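Fucose-specific lectin (Aleuria aurantia, PDB 6GKE) binds L-fucose, with strongest preference for alpha-1,6-linked core fucose on glycoproteins, and shows antifungal activity that may protect the fungus in nature. Local coordinates at residues A[223-228]-A[243-248]; A[274-279]-A[296-301]; A[105-110]-A[145-150]; A[100-105]-A[151-156]. The protein carries 1 engineered substitution. All blocks are in the same frame, centred on the assembly; numbering follows the deposited sequence. Where two conformers were deposited one is given.

Interaction 1 of 4, residues A[223-228]-A[243-248]. Engineered in segment 223-228: Gln224 (natural residue Asn). With FUC (alpha-L-fucopyranose), chain G; FUC (alpha-L-fucopyranose), chain F.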
# COMPACT_ATOMS: atom_id res chain seq x y z
N PRO A 223 6.41 -2.44 -38.51
CA PRO A 223 6.08 -1.38 -37.57
C PRO A 223 7.12 -1.26 -36.46
O PRO A 223 7.96 -2.15 -36.28
CB PRO A 223 4.73 -1.85 -37.01
CG PRO A 223 4.90 -3.34 -36.93
CD PRO A 223 5.78 -3.70 -38.11
N GLN A 224 7.04 -0.16 -35.71
CA GLN A 224 7.77 -0.00 -34.47
C GLN A 224 7.00 -0.72 -33.35
O GLN A 224 5.79 -0.56 -33.24
CB GLN A 224 7.93 1.48 -34.12
CG GLN A 224 8.72 2.27 -35.14
CD GLN A 224 10.18 1.89 -35.21
OE1 GLN A 224 10.83 1.64 -34.20
NE2 GLN A 224 10.71 1.85 -36.42
N ILE A 225 7.73 -1.49 -32.54
CA ILE A 225 7.15 -2.12 -31.36
C ILE A 225 8.03 -1.75 -30.17
O ILE A 225 9.25 -1.71 -30.30
CB ILE A 225 7.05 -3.66 -31.48
CG1 ILE A 225 6.47 -4.09 -32.83
CG2 ILE A 225 6.26 -4.23 -30.31
CD1 ILE A 225 6.57 -5.57 -33.10
N ARG A 226 7.40 -1.47 -29.02
CA ARG A 226 8.14 -1.31 -27.78
C ARG A 226 7.50 -2.21 -26.72
O ARG A 226 6.28 -2.18 -26.55
CB ARG A 226 8.14 0.14 -27.29
CG ARG A 226 8.70 1.15 -28.29
CD ARG A 226 10.18 0.98 -28.58
NE ARG A 226 10.69 2.00 -29.49
CZ ARG A 226 10.74 1.90 -30.81
NH1 ARG A 226 10.38 0.78 -31.42
NH2 ARG A 226 11.17 2.92 -31.53
N VAL A 227 8.33 -3.00 -26.04
CA VAL A 227 7.89 -3.87 -24.97
C VAL A 227 8.56 -3.37 -23.69
O VAL A 227 9.78 -3.18 -23.66
CB VAL A 227 8.26 -5.34 -25.25
CG1 VAL A 227 7.78 -6.26 -24.15
CG2 VAL A 227 7.72 -5.80 -26.60
N TYR A 228 7.74 -3.14 -22.66
CA TYR A 228 8.18 -2.63 -21.37
C TYR A 228 8.02 -3.71 -20.31
O TYR A 228 7.03 -4.43 -20.30
CB TYR A 228 7.37 -1.39 -20.96
CG TYR A 228 7.55 -0.27 -21.94
CD1 TYR A 228 8.71 0.48 -21.93
CD2 TYR A 228 6.62 -0.03 -22.93
CE1 TYR A 228 8.94 1.46 -22.89
CE2 TYR A 228 6.83 0.95 -23.89
CZ TYR A 228 8.00 1.68 -23.88
OH TYR A 228 8.23 2.61 -24.86
N GLY A 243 12.48 -3.38 -37.09
CA GLY A 243 12.88 -4.29 -38.16
C GLY A 243 13.67 -5.46 -37.61
O GLY A 243 13.66 -6.55 -38.17
N SER A 244 14.39 -5.17 -36.52
CA SER A 244 15.02 -6.17 -35.67
C SER A 244 14.88 -5.70 -34.22
O SER A 244 14.56 -4.54 -33.97
CB SER A 244 16.46 -6.39 -36.04
OG SER A 244 17.23 -5.23 -35.76
N TRP A 245 15.09 -6.62 -33.27
CA TRP A 245 15.04 -6.29 -31.86
C TRP A 245 16.42 -5.82 -31.40
O TRP A 245 17.44 -6.41 -31.76
CB TRP A 245 14.59 -7.49 -31.03
CG TRP A 245 13.15 -7.83 -31.24
CD1 TRP A 245 12.65 -8.79 -32.07
CD2 TRP A 245 12.02 -7.18 -30.64
NE1 TRP A 245 11.28 -8.79 -32.02
CE2 TRP A 245 10.87 -7.82 -31.15
CE3 TRP A 245 11.86 -6.15 -29.71
CZ2 TRP A 245 9.58 -7.45 -30.76
CZ3 TRP A 245 10.59 -5.79 -29.32
CH2 TRP A 245 9.47 -6.43 -29.84
N ASN A 246 16.42 -4.78 -30.57
CA ASN A 246 17.64 -4.31 -29.94
C ASN A 246 17.90 -5.13 -28.66
O ASN A 246 17.11 -5.99 -28.27
CB ASN A 246 17.59 -2.81 -29.65
CG ASN A 246 16.65 -2.43 -28.53
OD1 ASN A 246 15.86 -3.25 -28.06
ND2 ASN A 246 16.72 -1.18 -28.11
N THR A 247 19.03 -4.85 -28.02
CA THR A 247 19.29 -5.31 -26.68
C THR A 247 18.44 -4.48 -25.73
O THR A 247 18.47 -3.25 -25.79
CB THR A 247 20.79 -5.21 -26.35
OG1 THR A 247 21.50 -5.98 -27.31
CG2 THR A 247 21.13 -5.69 -24.95
N PRO A 248 17.65 -5.08 -24.82
CA PRO A 248 16.84 -4.28 -23.91
C PRO A 248 17.71 -3.32 -23.10
O PRO A 248 18.84 -3.66 -22.75
CB PRO A 248 16.16 -5.32 -23.01
CG PRO A 248 16.13 -6.57 -23.86
CD PRO A 248 17.44 -6.53 -24.63
C1 FUC G . 13.73 4.76 -29.71
C2 FUC G . 14.00 4.11 -28.36
C3 FUC G . 13.38 4.95 -27.24
C4 FUC G . 11.90 5.21 -27.53
C5 FUC G . 11.77 5.85 -28.90
C6 FUC G . 10.34 6.14 -29.32
O1 FUC G . 14.46 5.98 -29.80
O2 FUC G . 15.41 3.99 -28.17
O3 FUC G . 13.60 4.31 -25.99
O4 FUC G . 11.13 4.00 -27.54
O5 FUC G . 12.33 4.99 -29.89
C1 FUC F . 7.72 -11.52 -36.43
C2 FUC F . 8.26 -11.75 -35.03
C3 FUC F . 9.12 -10.56 -34.59
C4 FUC F . 8.30 -9.27 -34.71
C5 FUC F . 7.85 -9.11 -36.15
C6 FUC F . 7.01 -7.86 -36.37
O1 FUC F . 8.82 -11.58 -37.33
O2 FUC F . 9.01 -12.97 -35.01
O3 FUC F . 9.65 -10.78 -33.29
O4 FUC F . 7.13 -9.33 -33.89
O5 FUC F . 7.06 -10.25 -36.53

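Interaction 2 of 4, residues A[274-279]-A[296-301]. With FUC (alpha-L-fucopyranose), chain G.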
# COMPACT_ATOMS: atom_id res chain seq x y z
N ILE A 274 5.89 10.01 -32.23
CA ILE A 274 5.24 9.13 -31.28
C ILE A 274 5.27 9.80 -29.90
O ILE A 274 6.27 10.42 -29.53
CB ILE A 274 5.90 7.74 -31.24
CG1 ILE A 274 5.08 6.72 -30.45
CG2 ILE A 274 7.33 7.82 -30.71
CD1 ILE A 274 3.72 6.41 -31.04
N ASP A 275 4.17 9.66 -29.17
CA ASP A 275 4.06 10.04 -27.77
C ASP A 275 3.86 8.77 -26.95
O ASP A 275 3.05 7.93 -27.33
CB ASP A 275 2.90 11.01 -27.56
CG ASP A 275 3.00 12.25 -28.42
OD1 ASP A 275 4.02 12.96 -28.30
OD2 ASP A 275 2.07 12.50 -29.20
N ILE A 276 4.64 8.61 -25.87
CA ILE A 276 4.59 7.41 -25.03
C ILE A 276 4.56 7.83 -23.56
O ILE A 276 5.37 8.64 -23.12
CB ILE A 276 5.79 6.47 -25.27
CG1 ILE A 276 5.99 6.14 -26.75
CG2 ILE A 276 5.65 5.22 -24.42
CD1 ILE A 276 7.31 5.48 -27.06
N SER A 277 3.64 7.22 -22.80
CA SER A 277 3.63 7.29 -21.35
C SER A 277 3.76 5.88 -20.77
O SER A 277 3.08 4.97 -21.25
CB SER A 277 2.36 7.91 -20.83
OG SER A 277 2.22 9.24 -21.29
N VAL A 278 4.59 5.72 -19.74
CA VAL A 278 4.65 4.46 -18.99
C VAL A 278 4.43 4.80 -17.52
O VAL A 278 5.27 5.43 -16.88
CB VAL A 278 5.97 3.68 -19.20
CG1 VAL A 278 5.91 2.35 -18.47
CG2 VAL A 278 6.28 3.48 -20.67
N PHE A 279 3.27 4.38 -17.00
CA PHE A 279 2.82 4.70 -15.66
C PHE A 279 3.36 3.69 -14.65
O PHE A 279 3.52 2.51 -14.96
CB PHE A 279 1.29 4.70 -15.61
CG PHE A 279 0.70 5.76 -16.48
CD1 PHE A 279 0.50 7.04 -15.99
CD2 PHE A 279 0.41 5.52 -17.82
CE1 PHE A 279 -0.01 8.04 -16.80
CE2 PHE A 279 -0.09 6.53 -18.63
CZ PHE A 279 -0.29 7.79 -18.12
N LYS A 296 14.48 14.92 -26.66
CA LYS A 296 14.82 15.04 -25.23
C LYS A 296 15.16 13.66 -24.64
O LYS A 296 16.13 13.52 -23.90
CB LYS A 296 13.66 15.67 -24.46
N GLY A 297 14.35 12.65 -24.97
CA GLY A 297 14.47 11.31 -24.41
C GLY A 297 13.45 11.07 -23.32
O GLY A 297 12.37 11.67 -23.33
N TRP A 298 13.81 10.20 -22.37
CA TRP A 298 12.93 9.77 -21.30
C TRP A 298 13.13 10.62 -20.04
O TRP A 298 14.25 10.92 -19.66
CB TRP A 298 13.21 8.31 -20.94
CG TRP A 298 12.76 7.33 -21.98
CD1 TRP A 298 13.53 6.71 -22.92
CD2 TRP A 298 11.42 6.85 -22.16
NE1 TRP A 298 12.76 5.86 -23.66
CE2 TRP A 298 11.46 5.93 -23.23
CE3 TRP A 298 10.21 7.09 -21.51
CZ2 TRP A 298 10.32 5.26 -23.66
CZ3 TRP A 298 9.08 6.43 -21.94
CH2 TRP A 298 9.14 5.52 -23.00
N SER A 299 12.02 10.94 -19.38
CA SER A 299 12.05 11.61 -18.09
C SER A 299 10.80 11.25 -17.30
O SER A 299 9.82 10.79 -17.87
CB SER A 299 12.17 13.11 -18.25
OG SER A 299 11.07 13.63 -18.96
N ILE A 300 10.85 11.47 -15.98
CA ILE A 300 9.67 11.32 -15.14
C ILE A 300 8.84 12.61 -15.28
O ILE A 300 9.35 13.71 -15.08
CB ILE A 300 10.05 11.00 -13.69
CG1 ILE A 300 10.81 9.68 -13.60
CG2 ILE A 300 8.81 11.00 -12.80
CD1 ILE A 300 11.48 9.43 -12.27
N GLY A 301 7.56 12.45 -15.63
CA GLY A 301 6.67 13.57 -15.90
C GLY A 301 5.87 14.00 -14.68
O GLY A 301 6.20 13.68 -13.54
C1 FUC G . 13.73 4.76 -29.71
C2 FUC G . 14.00 4.11 -28.36
C3 FUC G . 13.38 4.95 -27.24
C4 FUC G . 11.90 5.21 -27.53
C5 FUC G . 11.77 5.85 -28.90
C6 FUC G . 10.34 6.14 -29.32
O1 FUC G . 14.46 5.98 -29.80
O2 FUC G . 15.41 3.99 -28.17
O3 FUC G . 13.60 4.31 -25.99
O4 FUC G . 11.13 4.00 -27.54
O5 FUC G . 12.33 4.99 -29.89

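Interaction 3 of 4, residues A[105-110]-A[145-150]. With FUC (alpha-L-fucopyranose), chain B; FUC (alpha-L-fucopyranose), chain E; NDG (2-acetamido-2-deoxy-alpha-D-glucopyranose), chain C.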
# COMPACT_ATOMS: atom_id res chain seq x y z
N VAL A 105 -21.15 -12.96 -20.30
CA VAL A 105 -20.68 -14.17 -21.00
C VAL A 105 -20.33 -15.28 -20.00
O VAL A 105 -20.54 -16.46 -20.30
CB VAL A 105 -19.49 -13.85 -21.92
CG1 VAL A 105 -18.88 -15.10 -22.53
CG2 VAL A 105 -19.91 -12.87 -23.00
N GLY A 106 -19.77 -14.93 -18.84
CA GLY A 106 -19.40 -15.93 -17.83
C GLY A 106 -18.00 -16.49 -18.03
O GLY A 106 -17.78 -17.70 -17.87
N VAL A 107 -17.03 -15.62 -18.30
CA VAL A 107 -15.63 -16.03 -18.42
C VAL A 107 -14.99 -15.97 -17.04
O VAL A 107 -14.79 -14.88 -16.49
CB VAL A 107 -14.88 -15.14 -19.42
CG1 VAL A 107 -13.42 -15.55 -19.54
CG2 VAL A 107 -15.55 -15.13 -20.79
N LYS A 108 -14.67 -17.13 -16.46
CA LYS A 108 -14.01 -17.18 -15.16
C LYS A 108 -12.50 -16.99 -15.35
O LYS A 108 -11.88 -17.60 -16.22
CB LYS A 108 -14.34 -18.50 -14.44
CG LYS A 108 -13.87 -18.59 -12.99
CD LYS A 108 -14.78 -17.88 -12.01
CE LYS A 108 -14.59 -18.34 -10.58
NZ LYS A 108 -15.78 -18.05 -9.75
N VAL A 109 -11.93 -16.13 -14.51
CA VAL A 109 -10.54 -15.75 -14.56
C VAL A 109 -9.85 -16.25 -13.28
O VAL A 109 -10.43 -16.21 -12.20
CB VAL A 109 -10.44 -14.23 -14.73
CG1 VAL A 109 -9.02 -13.70 -14.72
CG2 VAL A 109 -11.15 -13.77 -15.99
N GLY A 110 -8.61 -16.72 -13.42
CA GLY A 110 -7.82 -17.08 -12.25
C GLY A 110 -7.67 -15.88 -11.32
O GLY A 110 -7.52 -14.75 -11.77
N HIS A 145 -5.32 -17.24 -22.38
CA HIS A 145 -6.54 -17.39 -23.13
C HIS A 145 -6.96 -16.04 -23.70
O HIS A 145 -6.63 -15.00 -23.15
CB HIS A 145 -7.64 -17.95 -22.23
CG HIS A 145 -7.36 -19.34 -21.77
ND1 HIS A 145 -7.89 -20.45 -22.40
CD2 HIS A 145 -6.57 -19.81 -20.77
CE1 HIS A 145 -7.46 -21.54 -21.79
NE2 HIS A 145 -6.65 -21.17 -20.79
N GLU A 146 -7.74 -16.10 -24.79
CA GLU A 146 -8.17 -14.93 -25.52
C GLU A 146 -9.69 -14.93 -25.64
O GLU A 146 -10.28 -15.97 -25.97
CB GLU A 146 -7.53 -14.98 -26.91
CG GLU A 146 -7.90 -13.85 -27.85
CD GLU A 146 -7.46 -14.12 -29.28
OE1 GLU A 146 -7.82 -15.21 -29.78
OE2 GLU A 146 -6.77 -13.27 -29.88
N TYR A 147 -10.31 -13.77 -25.43
CA TYR A 147 -11.73 -13.55 -25.77
C TYR A 147 -11.77 -12.50 -26.89
O TYR A 147 -10.96 -11.57 -26.92
CB TYR A 147 -12.60 -13.24 -24.55
CG TYR A 147 -13.74 -14.22 -24.44
CD1 TYR A 147 -13.51 -15.51 -23.98
CD2 TYR A 147 -15.01 -13.94 -24.93
CE1 TYR A 147 -14.50 -16.48 -24.00
CE2 TYR A 147 -16.01 -14.90 -24.96
CZ TYR A 147 -15.76 -16.17 -24.50
OH TYR A 147 -16.72 -17.15 -24.54
N VAL A 148 -12.73 -12.69 -27.79
CA VAL A 148 -12.74 -12.05 -29.11
C VAL A 148 -14.04 -11.27 -29.29
O VAL A 148 -15.11 -11.85 -29.16
CB VAL A 148 -12.65 -13.15 -30.19
CG1 VAL A 148 -12.88 -12.61 -31.59
CG2 VAL A 148 -11.34 -13.91 -30.10
N TRP A 149 -13.94 -9.98 -29.66
CA TRP A 149 -15.08 -9.21 -30.15
C TRP A 149 -14.80 -8.77 -31.57
O TRP A 149 -13.98 -7.88 -31.78
CB TRP A 149 -15.39 -7.95 -29.32
CG TRP A 149 -16.45 -7.11 -29.97
CD1 TRP A 149 -16.34 -6.23 -31.01
CD2 TRP A 149 -17.85 -7.14 -29.63
NE1 TRP A 149 -17.57 -5.70 -31.33
CE2 TRP A 149 -18.51 -6.24 -30.49
CE3 TRP A 149 -18.58 -7.83 -28.67
CZ2 TRP A 149 -19.88 -6.02 -30.41
CZ3 TRP A 149 -19.94 -7.61 -28.59
CH2 TRP A 149 -20.58 -6.71 -29.44
N SER A 150 -15.49 -9.37 -32.53
CA SER A 150 -15.54 -8.86 -33.89
C SER A 150 -17.01 -8.91 -34.35
O SER A 150 -17.32 -9.40 -35.43
CB SER A 150 -14.57 -9.58 -34.83
OG SER A 150 -13.21 -9.24 -34.54
C1 FUC B . -20.47 -2.66 -26.66
C2 FUC B . -20.15 -3.58 -25.48
C3 FUC B . -19.49 -4.86 -25.97
C4 FUC B . -18.26 -4.50 -26.80
C5 FUC B . -18.71 -3.64 -27.98
C6 FUC B . -17.57 -3.23 -28.90
O2 FUC B . -21.35 -3.89 -24.76
O3 FUC B . -19.18 -5.71 -24.85
O4 FUC B . -17.30 -3.75 -26.05
O5 FUC B . -19.32 -2.44 -27.47
C1 FUC E . -9.81 -14.57 -34.50
C2 FUC E . -9.29 -15.30 -33.27
C3 FUC E . -7.76 -15.38 -33.34
C4 FUC E . -7.16 -13.99 -33.52
C5 FUC E . -7.72 -13.41 -34.81
C6 FUC E . -7.16 -12.04 -35.14
O1 FUC E . -9.61 -15.44 -35.62
O2 FUC E . -9.90 -16.60 -33.18
O3 FUC E . -7.23 -16.05 -32.19
O4 FUC E . -7.52 -13.10 -32.46
O5 FUC E . -9.15 -13.31 -34.70
C1 NDG C . -23.99 -5.25 -30.25
C2 NDG C . -25.09 -5.45 -29.22
C3 NDG C . -25.56 -4.10 -28.69
C4 NDG C . -24.37 -3.30 -28.16
C5 NDG C . -23.24 -3.22 -29.18
C6 NDG C . -21.99 -2.59 -28.58
C7 NDG C . -26.52 -7.45 -29.40
C8 NDG C . -27.72 -8.05 -30.07
O5 NDG C . -22.91 -4.52 -29.66
O3 NDG C . -26.51 -4.31 -27.64
O4 NDG C . -24.78 -1.98 -27.79
O6 NDG C . -21.49 -3.30 -27.43
O7 NDG C . -25.89 -8.08 -28.56
N2 NDG C . -26.22 -6.20 -29.77
O1 NDG C . -24.50 -4.53 -31.38

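Interaction 4 of 4, residues A[100-105]-A[151-156]. With FUC (alpha-L-fucopyranose), chain B; NDG (2-acetamido-2-deoxy-alpha-D-glucopyranose), chain C.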
# COMPACT_ATOMS: atom_id res chain seq x y z
N GLY A 100 -20.70 -2.95 -19.73
CA GLY A 100 -20.67 -3.60 -21.03
C GLY A 100 -21.15 -5.03 -20.98
O GLY A 100 -21.38 -5.60 -19.90
N GLN A 101 -21.26 -5.64 -22.16
CA GLN A 101 -21.87 -6.96 -22.31
C GLN A 101 -20.93 -8.11 -21.91
O GLN A 101 -21.41 -9.23 -21.73
CB GLN A 101 -22.32 -7.17 -23.75
CG GLN A 101 -23.52 -6.32 -24.12
CD GLN A 101 -23.75 -6.40 -25.61
OE1 GLN A 101 -23.13 -5.69 -26.39
NE2 GLN A 101 -24.63 -7.31 -26.01
N LEU A 102 -19.62 -7.89 -21.79
CA LEU A 102 -18.71 -9.04 -21.61
C LEU A 102 -19.01 -9.80 -20.31
O LEU A 102 -18.91 -11.02 -20.28
CB LEU A 102 -17.25 -8.58 -21.65
CG LEU A 102 -16.20 -9.67 -21.48
CD1 LEU A 102 -16.39 -10.84 -22.44
CD2 LEU A 102 -14.82 -9.07 -21.65
N GLY A 103 -19.38 -9.10 -19.23
CA GLY A 103 -19.64 -9.76 -17.95
C GLY A 103 -20.71 -10.84 -18.03
O GLY A 103 -20.66 -11.81 -17.28
N SER A 104 -21.67 -10.67 -18.93
CA SER A 104 -22.79 -11.59 -19.08
C SER A 104 -22.35 -12.92 -19.71
O SER A 104 -23.10 -13.89 -19.68
CB SER A 104 -23.92 -10.96 -19.87
OG SER A 104 -23.55 -10.80 -21.23
N VAL A 105 -21.15 -12.96 -20.30
CA VAL A 105 -20.68 -14.17 -21.00
C VAL A 105 -20.33 -15.28 -20.00
O VAL A 105 -20.54 -16.46 -20.30
CB VAL A 105 -19.49 -13.85 -21.92
CG1 VAL A 105 -18.88 -15.10 -22.53
CG2 VAL A 105 -19.91 -12.87 -23.00
N GLY A 151 -17.88 -8.38 -33.49
CA GLY A 151 -19.32 -8.26 -33.69
C GLY A 151 -20.12 -8.84 -32.53
O GLY A 151 -21.24 -8.41 -32.25
N LYS A 152 -19.55 -9.85 -31.87
CA LYS A 152 -20.14 -10.56 -30.73
C LYS A 152 -18.96 -11.15 -29.95
O LYS A 152 -17.94 -11.42 -30.56
CB LYS A 152 -21.02 -11.73 -31.17
CG LYS A 152 -22.25 -11.40 -32.00
CD LYS A 152 -23.32 -10.70 -31.20
CE LYS A 152 -24.50 -10.25 -32.04
NZ LYS A 152 -25.31 -11.39 -32.51
N TRP A 153 -19.11 -11.37 -28.65
CA TRP A 153 -18.05 -12.01 -27.88
C TRP A 153 -18.04 -13.52 -28.13
O TRP A 153 -19.06 -14.19 -28.03
CB TRP A 153 -18.21 -11.75 -26.38
CG TRP A 153 -17.87 -10.35 -25.98
CD1 TRP A 153 -18.74 -9.39 -25.57
CD2 TRP A 153 -16.56 -9.75 -25.94
NE1 TRP A 153 -18.07 -8.23 -25.29
CE2 TRP A 153 -16.73 -8.42 -25.50
CE3 TRP A 153 -15.26 -10.21 -26.21
CZ2 TRP A 153 -15.66 -7.55 -25.34
CZ3 TRP A 153 -14.20 -9.34 -26.04
CH2 TRP A 153 -14.40 -8.03 -25.61
N THR A 154 -16.84 -14.05 -28.40
CA THR A 154 -16.65 -15.49 -28.47
C THR A 154 -15.21 -15.82 -28.04
O THR A 154 -14.34 -14.96 -28.02
CB THR A 154 -17.02 -16.03 -29.85
OG1 THR A 154 -17.26 -17.43 -29.76
CG2 THR A 154 -15.96 -15.76 -30.90
N ALA A 155 -14.99 -17.08 -27.68
CA ALA A 155 -13.67 -17.51 -27.27
C ALA A 155 -12.73 -17.51 -28.48
O ALA A 155 -13.14 -17.80 -29.61
CB ALA A 155 -13.74 -18.88 -26.63
N GLY A 156 -11.46 -17.22 -28.20
CA GLY A 156 -10.40 -17.32 -29.17
C GLY A 156 -9.39 -18.38 -28.78
O GLY A 156 -9.74 -19.48 -28.36
C1 FUC B . -20.47 -2.66 -26.66
C2 FUC B . -20.15 -3.58 -25.48
C3 FUC B . -19.49 -4.86 -25.97
C4 FUC B . -18.26 -4.50 -26.80
C5 FUC B . -18.71 -3.64 -27.98
C6 FUC B . -17.57 -3.23 -28.90
O2 FUC B . -21.35 -3.89 -24.76
O3 FUC B . -19.18 -5.71 -24.85
O4 FUC B . -17.30 -3.75 -26.05
O5 FUC B . -19.32 -2.44 -27.47
C1 NDG C . -23.99 -5.25 -30.25
C2 NDG C . -25.09 -5.45 -29.22
C3 NDG C . -25.56 -4.10 -28.69
C4 NDG C . -24.37 -3.30 -28.16
C5 NDG C . -23.24 -3.22 -29.18
C6 NDG C . -21.99 -2.59 -28.58
C7 NDG C . -26.52 -7.45 -29.40
C8 NDG C . -27.72 -8.05 -30.07
O5 NDG C . -22.91 -4.52 -29.66
O3 NDG C . -26.51 -4.31 -27.64
O4 NDG C . -24.78 -1.98 -27.79
O6 NDG C . -21.49 -3.30 -27.43
O7 NDG C . -25.89 -8.08 -28.56
N2 NDG C . -26.22 -6.20 -29.77
O1 NDG C . -24.50 -4.53 -31.38

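Interaction 1 of 4, residues A[223-228]-A[243-248]
The indole of Trp245 meets Ile225 and Val227 through CH2 of its six-membered ring, while the pyrrole edge at the other end faces a fucose (chain F) whose O3 lies in the ring plane. The rings of Phe204 and Tyr241 also meet the indole, with their planes inclined at roughly 40° and 55°. Both segments belong to one four-stranded blade of the six-bladed beta-propeller, and the lectin's fucose sites lie between adjacent blades. With strand 236-241 lying between them, Trp245 and Ile225 are 8.9 Å apart CA to CA, so the side chains alone join the segments. Ile225 CG2 comes to 3.9 Å from Trp245 CH2, and Val227 CG2 to 3.7 Å from the same carbon, the valine approaching at about a right angle to the indole.

The adjacent residue Arg226 points away from Trp245 and serves a second sugar (fucose, chain G). Its chain bends about the CB-CG bond, and the guanidinium presents one edge to that fucose, with NE bonded to O4 (2.8 Å) and NH2 to the ring oxygen O5 (2.9 Å). At another edge, NH1 and NH2 both grip OE1 of Gln224, an engineered residue. NH1 also reaches Ile225 O, from above the carbonyl plane. On the Trp245 side, NE1 donates to O3 of fucose F over 2.9 Å, nearly straight at 170°.

Interaction 2 of 4, residues A[274-279]-A[296-301]
Trp298, Ile276 and Val278 make the whole contact, and the tryptophan contributes more than half of the buried surface. Its side chain rises from strand 297-300 with CG anti to the carbonyl carbon (chi1 -71°), which swings the indole across to strand 275-282. The backbones stay apart, at 9.4 Å between the CA atoms of Ile276 and Trp298, and no hydrogen bond crosses between the segments.

CH2, at the far end of the six-membered ring, does the touching. Ile276 CG2 lies near the ring plane at its edge, 3.8 Å from Trp298 CH2, and the two side chains cross obliquely. Val278 CG2 is a looser neighbour, 4.2 Å from the same CH2. These two branched residues alternate with Ser277, whose side chain points away from Trp298.

The other end of the indole is polar. Trp298 NE1 donates to O3 of the bound fucose (chain G) over 2.9 Å, with an N-H...O angle of 172°, and O3 sits in the plane of the ring. At this site the isoleucines supply an apolar wall for the methyl group of the sugar: its C6 is 3.8 Å from Ile276 CD1 and 3.7 Å from Ile274 CG2. Trp292 packs edge-to-face against Trp298 and probably helps to set its orientation, and Glu238 and Arg226 of the preceding blade bond the same fucose. A tryptophan N-H, a glutamate and an arginine gathered on one fucose between adjacent propeller blades form the recurring core of this lectin's sugar sites.

Interaction 3 of 4, residues A[105-110]-A[145-150]
Tyr147 reaches Val107 and Val105 through an unusual first torsion: chi1 is -124°, well away from a staggered value, and it turns the phenol ring so that one face meets the valine. On the other segment, CG1 of Val107 is anti to the backbone N (chi1 179°), leaving CG2 anti to the carbonyl carbon and aimed at the ring. The result is a CH-pi contact. Val107 CG2 stands 3.8 Å from the centroid of the Tyr147 ring, 16° off the ring normal, and is displaced toward the CE1 side, where Val107 CG2 and Tyr147 CE1 are 3.6 Å apart.

Val105 meets the hydroxyl end of the same residue. Its CG1 is 3.6 Å from Tyr147 OH and 3.8 Å from Tyr147 CE2, so the two valines engage different parts of one ring. No hydrogen bond links the segments. Trp153 and Ala155 of the next strand and Tyr134 of the preceding one also touch Tyr147.

Strand 142-149 reaches two sugars from its two faces. Glu146, beside Tyr147 but on the other face of the sheet, accepts from a fucose (chain E) at both carboxylate oxygens: O3 bonds OE1 at 2.6 Å and O4 bonds OE2 at 2.7 Å. OE1 also receives the backbone N-H of Ala157. In one of its two conformers, Trp149 lays a ring face against the C5-C6 end of another fucose (chain B). One strand that supplies a residue to the sites on both of its sides is consistent with fucose binding between adjacent blades of a six-bladed beta-propeller.

Interaction 4 of 4, residues A[100-105]-A[151-156]
Leu102 sits over the indole of Trp153 in a fucose site between two blades of the beta-propeller. Its CD1 is 3.8 Å from the centroid of the five-membered ring and 15° off the normal, a CH-pi contact over the face. CD2 lies farther along, near CZ2 and CH2 of the six-membered ring. The leucine's CG is anti to the backbone N (chi1 180°), which carries both methyls out over the tryptophan. Val105 adds its second branch: CG2 lies 3.9 Å from Trp153 CB.

The N-H edge of the same indole faces the sugar. Trp153 NE1 donates to O3 of the fucose (chain B) over 2.8 Å, with O3 in the ring plane. Next to Leu102, Gln101 takes the neighbouring hydroxyl twice, its backbone N donating to fucose O2 (3.1 Å) and its OE1 accepting from that O2 (3.0 Å). Arg77 and Glu89 bond the same fucose from the preceding blade. Trp149, itself on the sugar, packs edge-to-face with Trp153.

Farther out, Leu87 and Tyr79 back Leu102. Residues 101-105 have helical backbone angles without regular helix bonding; Val105 N bonds Leu102 O, and Ser104 bonds Gln101 O through both its N and, at 2.7 Å in the carbonyl plane, its OG. Past the fucose, Gln101 NE2 donates at 2.9 Å to the acetamide oxygen O7 of the N-acetylglucosamine that carries the alpha-1,6-linked fucose.

Interactions 1 and 2 lie in successive blades, their centres 16 Å apart, and share fucose G: Arg226 of interaction 1 and Trp298 of interaction 2 bind it from adjacent blades. They also touch directly, Tyr228 OH lying 3.6 Å from Trp298 CH2 and 3.7 Å from Ile276 CG2. Interactions 3 and 4, centres 7 Å apart, share Val105 and the neighbouring strands 142-149 and 153-162, and both meet the disaccharide of fucose B and its N-acetylglucosamine. The two pairs are remote from each other: interactions 2 and 4 lie on opposite sides of the chain's centre, 34 Å between centres. Even so, interactions 1, 2 and 4 repeat one tryptophan-to-O3 bond on three different fucoses.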